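Local coordinates for protein HTH-type transcriptional regulator YgaV (Escherichia coli K12, PDB 3CUO) that regulates large-scale gene expression in response to sulfide as a DNA-binding repressor and activator, repressing many anaerobic respiratory genes when sulfide is absent, at residues A[16-21]-A[64-68]; A[23-29]-A[58-62]. All blocks are in the same frame, centred on the assembly; numbering follows the deposited sequence.

Contact 1 of 2, residues A[16-21]-A[64-68]; sequences ALLKAM and DEGLI
L67 carries the apolar part of this contact, pushing its forked end against the last turn of helix 11-21. One methyl, L67 CD2, meets L17 CD1 at 3.4 Å, closer than carbons usually come, so the two leucines are tightly fitted here. L17 reaches this place because its CG lies anti to the backbone N (chi1 180°), which brings its end nearer to the loop than its CB bond alone would suggest. The other methyl of L67, CD1, is shared: it lies 4.0 Å from A20 CB and touches M21 CG as well. The CB of A20 is directed toward the loop and also rests against the aliphatic root of E65, 3.9 Å from E65 CB.

The polar part goes through water. E65 bends at chi2 (-65°), which places OE1 near the A16 carbonyl, and a single water donates to E65 OE1 (2.7 Å) and to A16 O (3.0 Å). No direct hydrogen bond joins the two segments.

Between E65 and L67, G66 takes a positive phi (93°) in a Schellman motif that ends helix 52-64, and a side chain there would press on the preceding carbonyl. Helix 84-97 closes over L17, M21 and L67 from elsewhere in the chain. Apolar packing by L67 thus sets the fit, while the two acceptors, E65 OE1 and A16 O, are linked by a water that donates to both.

Contact 2 of 2, residues A[23-29]-A[58-62]; sequences HPKRLLI and HLARM
This is a helix-helix contact of mixed polar and apolar character, between the start of helix 24-33 and helix 52-64, part of the predicted helix-turn-helix; the axes of segments 24-29 and 58-62 cross at -78°. R26 and H58 form its polar centre. The R26 chain runs extended from CG to NE, and R26 NE donates to H58 ND1 at 3.0 Å with an almost straight N-H...N angle of 173°. The bond lies in the plane of both groups although ring and guanidinium stand nearly perpendicular, a geometry that fixes the turn of the imidazole.

H58 also sets its edge against the face of H23 in a T-shaped pair, with H58 CE1 3.5 Å above the middle of the H23 ring. H23 is itself held as the N-cap of helix 24-33, H23 ND1 accepting from K25 N (3.0 Å).

R26 NH2 comes within 3.2 Å of R61 NH1, two like charges side by side, while R26 NH1 finds an acceptor in A20 O. Replacing R26 by alanine removes both donors, which would probably leave H58 ND1 and A20 O without these partners and the imidazole freer to turn. The aliphatic part of R26 runs antiparallel alongside M62, R26 CD lying 3.8 Å from M62 SD. I29 CD1 packs on M62 CE at 3.9 Å and I29 CG2 on L59 CD2. Helix 24-33 thus packs on the second helix of the predicted helix-turn-helix, with hairpin 68-72/77-81 as the wing, as in the ArsR-family winged-helix fold.

Contact 2 is nested within the chain loop that contact 1 closes, and their centres lie 9 Å apart. Helices 11-21 and 24-33 follow each other and supply the first segments; the turn after helix 52-64, leading into strand 68-72, supplies the second segment of contact 1, and that helix itself the second segment of contact 2. The two contacts meet directly: M62 O probably accepts from L67 N, R26 bridges the two, and M21 O packs on L27 CD2. Both also touch the second subunit, contact 1 through L17, L18, K19 and M21. Together they join the predicted DNA-binding helix-turn-helix to the helices that meet the partner chain, consistent with a dimeric regulator.

Contact 1 of 2, residues A[16-21]-A[64-68]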
loop_
_atom_site.group_PDB
_atom_site.type_symbol
_atom_site.label_atom_id
_atom_site.label_comp_id
_atom_site.label_asym_id
_atom_site.label_seq_id
_atom_site.Cartn_x
_atom_site.Cartn_y
_atom_site.Cartn_z
ATOM N N ALA A 16 2.075 7.761 1.187
ATOM C CA ALA A 16 1.271 8.438 0.193
ATOM C C ALA A 16 0.962 7.566 -1.037
ATOM O O ALA A 16 -0.146 7.557 -1.531
ATOM C CB ALA A 16 2.014 9.707 -0.286
ATOM N N LEU A 17 1.976 6.880 -1.553
ATOM C CA LEU A 17 1.791 5.937 -2.615
ATOM C C LEU A 17 0.811 4.825 -2.205
ATOM O O LEU A 17 -0.127 4.531 -2.923
ATOM C CB LEU A 17 3.111 5.355 -3.005
ATOM C CG LEU A 17 3.058 4.325 -4.123
ATOM C CD1 LEU A 17 3.017 5.028 -5.465
ATOM C CD2 LEU A 17 4.253 3.389 -4.002
ATOM N N LEU A 18 0.996 4.219 -1.031
ATOM C CA LEU A 18 0.123 3.168 -0.596
ATOM C C LEU A 18 -1.283 3.710 -0.398
ATOM O O LEU A 18 -2.285 3.098 -0.759
ATOM C CB LEU A 18 0.699 2.510 0.703
ATOM C CG LEU A 18 2.019 1.745 0.660
ATOM C CD1 LEU A 18 2.139 1.000 1.990
ATOM C CD2 LEU A 18 2.134 0.790 -0.547
ATOM N N LYS A 19 -1.385 4.896 0.140
ATOM C CA LYS A 19 -2.715 5.461 0.366
ATOM C C LYS A 19 -3.473 5.701 -0.930
ATOM O O LYS A 19 -4.679 5.411 -0.998
ATOM C CB LYS A 19 -2.592 6.729 1.178
ATOM C CG LYS A 19 -3.928 7.432 1.428
ATOM C CD LYS A 19 -3.853 8.251 2.719
ATOM C CE LYS A 19 -4.732 9.527 2.654
ATOM N NZ LYS A 19 -5.539 9.742 3.949
ATOM N N ALA A 20 -2.770 6.187 -1.981
ATOM C CA ALA A 20 -3.404 6.371 -3.267
ATOM C C ALA A 20 -3.878 5.084 -3.950
ATOM O O ALA A 20 -4.754 5.114 -4.815
ATOM C CB ALA A 20 -2.432 7.184 -4.252
ATOM N N MET A 21 -3.221 3.972 -3.655
ATOM C CA MET A 21 -3.570 2.712 -4.234
ATOM C C MET A 21 -4.587 1.969 -3.344
ATOM O O MET A 21 -5.085 0.950 -3.755
ATOM C CB MET A 21 -2.285 1.826 -4.314
ATOM C CG MET A 21 -1.126 2.407 -5.194
ATOM S SD MET A 21 0.325 1.280 -5.472
ATOM C CE MET A 21 -0.368 -0.133 -6.232
ATOM N N ASP A 64 -3.067 13.078 -10.300
ATOM C CA ASP A 64 -2.583 14.063 -9.325
ATOM C C ASP A 64 -1.635 13.494 -8.296
ATOM O O ASP A 64 -0.768 14.178 -7.883
ATOM C CB ASP A 64 -3.706 14.674 -8.522
ATOM C CG ASP A 64 -4.507 15.647 -9.293
ATOM O OD1 ASP A 64 -3.984 16.332 -10.215
ATOM O OD2 ASP A 64 -5.698 15.748 -8.921
ATOM N N GLU A 65 -1.788 12.234 -7.946
ATOM C CA GLU A 65 -0.886 11.569 -7.032
ATOM C C GLU A 65 0.358 10.914 -7.691
ATOM O O GLU A 65 1.224 10.340 -6.996
ATOM C CB GLU A 65 -1.704 10.519 -6.239
ATOM C CG GLU A 65 -2.434 11.114 -5.071
ATOM C CD GLU A 65 -1.471 11.649 -4.019
ATOM O OE1 GLU A 65 -0.720 10.853 -3.408
ATOM O OE2 GLU A 65 -1.413 12.884 -3.836
ATOM N N GLY A 66 0.453 10.998 -9.021
ATOM C CA GLY A 66 1.656 10.613 -9.746
ATOM C C GLY A 66 1.653 9.196 -10.218
ATOM O O GLY A 66 2.616 8.764 -10.808
ATOM N N LEU A 67 0.540 8.478 -10.004
ATOM C CA LEU A 67 0.447 7.075 -10.327
ATOM C C LEU A 67 0.254 6.825 -11.826
ATOM O O LEU A 67 0.732 5.838 -12.353
ATOM C CB LEU A 67 -0.764 6.405 -9.618
ATOM C CG LEU A 67 -0.827 6.399 -8.099
ATOM C CD1 LEU A 67 -1.795 5.365 -7.765
ATOM C CD2 LEU A 67 0.497 6.183 -7.484
ATOM N N ILE A 68 -0.536 7.674 -12.467
ATOM C CA ILE A 68 -0.931 7.436 -13.864
ATOM C C ILE A 68 -0.743 8.735 -14.615
ATOM O O ILE A 68 -0.633 9.800 -14.018
ATOM C CB ILE A 68 -2.350 6.864 -13.973
ATOM C CG1 ILE A 68 -3.404 7.855 -13.473
ATOM C CG2 ILE A 68 -2.461 5.428 -13.269
ATOM C CD1 ILE A 68 -4.807 7.407 -13.733
HETATM O O HOH W 1 -1.990 9.872 -1.213
#

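Contact 2 of 2, residues A[23-29]-A[58-62]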
loop_
_atom_site.group_PDB
_atom_site.type_symbol
_atom_site.label_atom_id
_atom_site.label_comp_id
_atom_site.label_asym_id
_atom_site.label_seq_id
_atom_site.Cartn_x
_atom_site.Cartn_y
_atom_site.Cartn_z
ATOM N N HIS A 23 -7.652 1.520 -2.518
ATOM C CA HIS A 23 -9.081 1.409 -2.841
ATOM C C HIS A 23 -9.190 0.238 -3.797
ATOM O O HIS A 23 -8.304 0.070 -4.630
ATOM C CB HIS A 23 -9.584 2.687 -3.459
ATOM C CG HIS A 23 -11.073 2.713 -3.679
ATOM N ND1 HIS A 23 -11.717 1.910 -4.602
ATOM C CD2 HIS A 23 -12.031 3.483 -3.111
ATOM C CE1 HIS A 23 -13.013 2.132 -4.541
ATOM N NE2 HIS A 23 -13.227 3.107 -3.671
ATOM N N PRO A 24 -10.168 -0.679 -3.559
ATOM C CA PRO A 24 -10.205 -1.851 -4.400
ATOM C C PRO A 24 -10.387 -1.567 -5.902
ATOM O O PRO A 24 -9.811 -2.250 -6.739
ATOM C CB PRO A 24 -11.435 -2.650 -3.845
ATOM C CG PRO A 24 -12.120 -1.703 -2.915
ATOM C CD PRO A 24 -11.189 -0.721 -2.473
ATOM N N LYS A 25 -11.222 -0.608 -6.232
ATOM C CA LYS A 25 -11.515 -0.288 -7.615
ATOM C C LYS A 25 -10.308 0.417 -8.265
ATOM O O LYS A 25 -10.048 0.219 -9.442
ATOM C CB LYS A 25 -12.771 0.582 -7.690
ATOM C CG LYS A 25 -14.034 -0.054 -7.108
ATOM C CD LYS A 25 -14.382 -1.328 -7.826
ATOM C CE LYS A 25 -15.708 -1.975 -7.295
ATOM N NZ LYS A 25 -15.657 -1.987 -5.822
ATOM N N ARG A 26 -9.566 1.199 -7.480
ATOM C CA ARG A 26 -8.291 1.735 -7.940
ATOM C C ARG A 26 -7.286 0.613 -8.234
ATOM O O ARG A 26 -6.590 0.677 -9.191
ATOM C CB ARG A 26 -7.727 2.710 -6.946
ATOM C CG ARG A 26 -8.525 3.929 -6.758
ATOM C CD ARG A 26 -7.699 4.963 -6.048
ATOM N NE ARG A 26 -8.477 6.174 -5.920
ATOM C CZ ARG A 26 -8.044 7.298 -5.369
ATOM N NH1 ARG A 26 -6.833 7.412 -4.929
ATOM N NH2 ARG A 26 -8.840 8.339 -5.288
ATOM N N LEU A 27 -7.269 -0.460 -7.459
ATOM C CA LEU A 27 -6.403 -1.583 -7.788
ATOM C C LEU A 27 -6.804 -2.266 -9.059
ATOM O O LEU A 27 -5.938 -2.646 -9.834
ATOM C CB LEU A 27 -6.341 -2.670 -6.665
ATOM C CG LEU A 27 -5.585 -2.275 -5.418
ATOM C CD1 LEU A 27 -5.679 -3.456 -4.435
ATOM C CD2 LEU A 27 -4.079 -1.834 -5.644
ATOM N N LEU A 28 -8.089 -2.469 -9.272
ATOM C CA LEU A 28 -8.559 -3.073 -10.556
ATOM C C LEU A 28 -8.179 -2.213 -11.722
ATOM O O LEU A 28 -7.707 -2.692 -12.758
ATOM C CB LEU A 28 -10.084 -3.244 -10.529
ATOM C CG LEU A 28 -10.686 -4.069 -9.415
ATOM C CD1 LEU A 28 -12.180 -4.262 -9.574
ATOM C CD2 LEU A 28 -9.948 -5.413 -9.415
ATOM N N ILE A 29 -8.311 -0.910 -11.544
ATOM C CA ILE A 29 -7.904 0.080 -12.601
ATOM C C ILE A 29 -6.442 -0.080 -12.958
ATOM O O ILE A 29 -6.062 -0.185 -14.174
ATOM C CB ILE A 29 -8.180 1.517 -12.168
ATOM C CG1 ILE A 29 -9.650 1.881 -12.255
ATOM C CG2 ILE A 29 -7.366 2.604 -13.022
ATOM C CD1 ILE A 29 -9.963 3.255 -11.514
ATOM N N HIS A 58 -11.643 9.000 -9.672
ATOM C CA HIS A 58 -10.526 8.158 -9.223
ATOM C C HIS A 58 -9.315 8.413 -10.159
ATOM O O HIS A 58 -8.221 8.669 -9.712
ATOM C CB HIS A 58 -10.870 6.650 -9.215
ATOM C CG HIS A 58 -11.766 6.200 -8.072
ATOM N ND1 HIS A 58 -11.317 6.019 -6.779
ATOM C CD2 HIS A 58 -13.058 5.811 -8.064
ATOM C CE1 HIS A 58 -12.298 5.569 -6.015
ATOM N NE2 HIS A 58 -13.370 5.437 -6.772
ATOM N N LEU A 59 -9.521 8.349 -11.454
ATOM C CA LEU A 59 -8.416 8.611 -12.406
ATOM C C LEU A 59 -7.697 9.955 -12.223
ATOM O O LEU A 59 -6.467 9.994 -12.272
ATOM C CB LEU A 59 -8.935 8.535 -13.834
ATOM C CG LEU A 59 -9.277 7.094 -14.187
ATOM C CD1 LEU A 59 -10.273 7.054 -15.345
ATOM C CD2 LEU A 59 -8.009 6.254 -14.438
ATOM N N ALA A 60 -8.471 11.033 -12.063
ATOM C CA ALA A 60 -7.941 12.396 -11.861
ATOM C C ALA A 60 -7.150 12.480 -10.606
ATOM O O ALA A 60 -6.025 13.008 -10.581
ATOM C CB ALA A 60 -9.094 13.475 -11.869
ATOM N N ARG A 61 -7.671 11.849 -9.548
ATOM C CA ARG A 61 -6.941 11.820 -8.308
ATOM C C ARG A 61 -5.659 10.981 -8.404
ATOM O O ARG A 61 -4.648 11.403 -7.900
ATOM C CB ARG A 61 -7.835 11.327 -7.129
ATOM C CG ARG A 61 -9.230 12.038 -7.038
ATOM C CD ARG A 61 -9.938 11.624 -5.748
ATOM N NE ARG A 61 -11.418 11.738 -5.703
ATOM C CZ ARG A 61 -12.281 10.705 -5.547
ATOM N NH1 ARG A 61 -11.886 9.429 -5.484
ATOM N NH2 ARG A 61 -13.592 10.956 -5.511
ATOM N N MET A 62 -5.688 9.814 -9.035
ATOM C CA MET A 62 -4.466 9.033 -9.176
ATOM C C MET A 62 -3.411 9.736 -10.050
ATOM O O MET A 62 -2.226 9.605 -9.816
ATOM C CB MET A 62 -4.795 7.649 -9.733
ATOM C CG MET A 62 -5.425 6.724 -8.692
ATOM S SD MET A 62 -5.568 4.976 -9.160
ATOM C CE MET A 62 -6.996 5.338 -10.168
#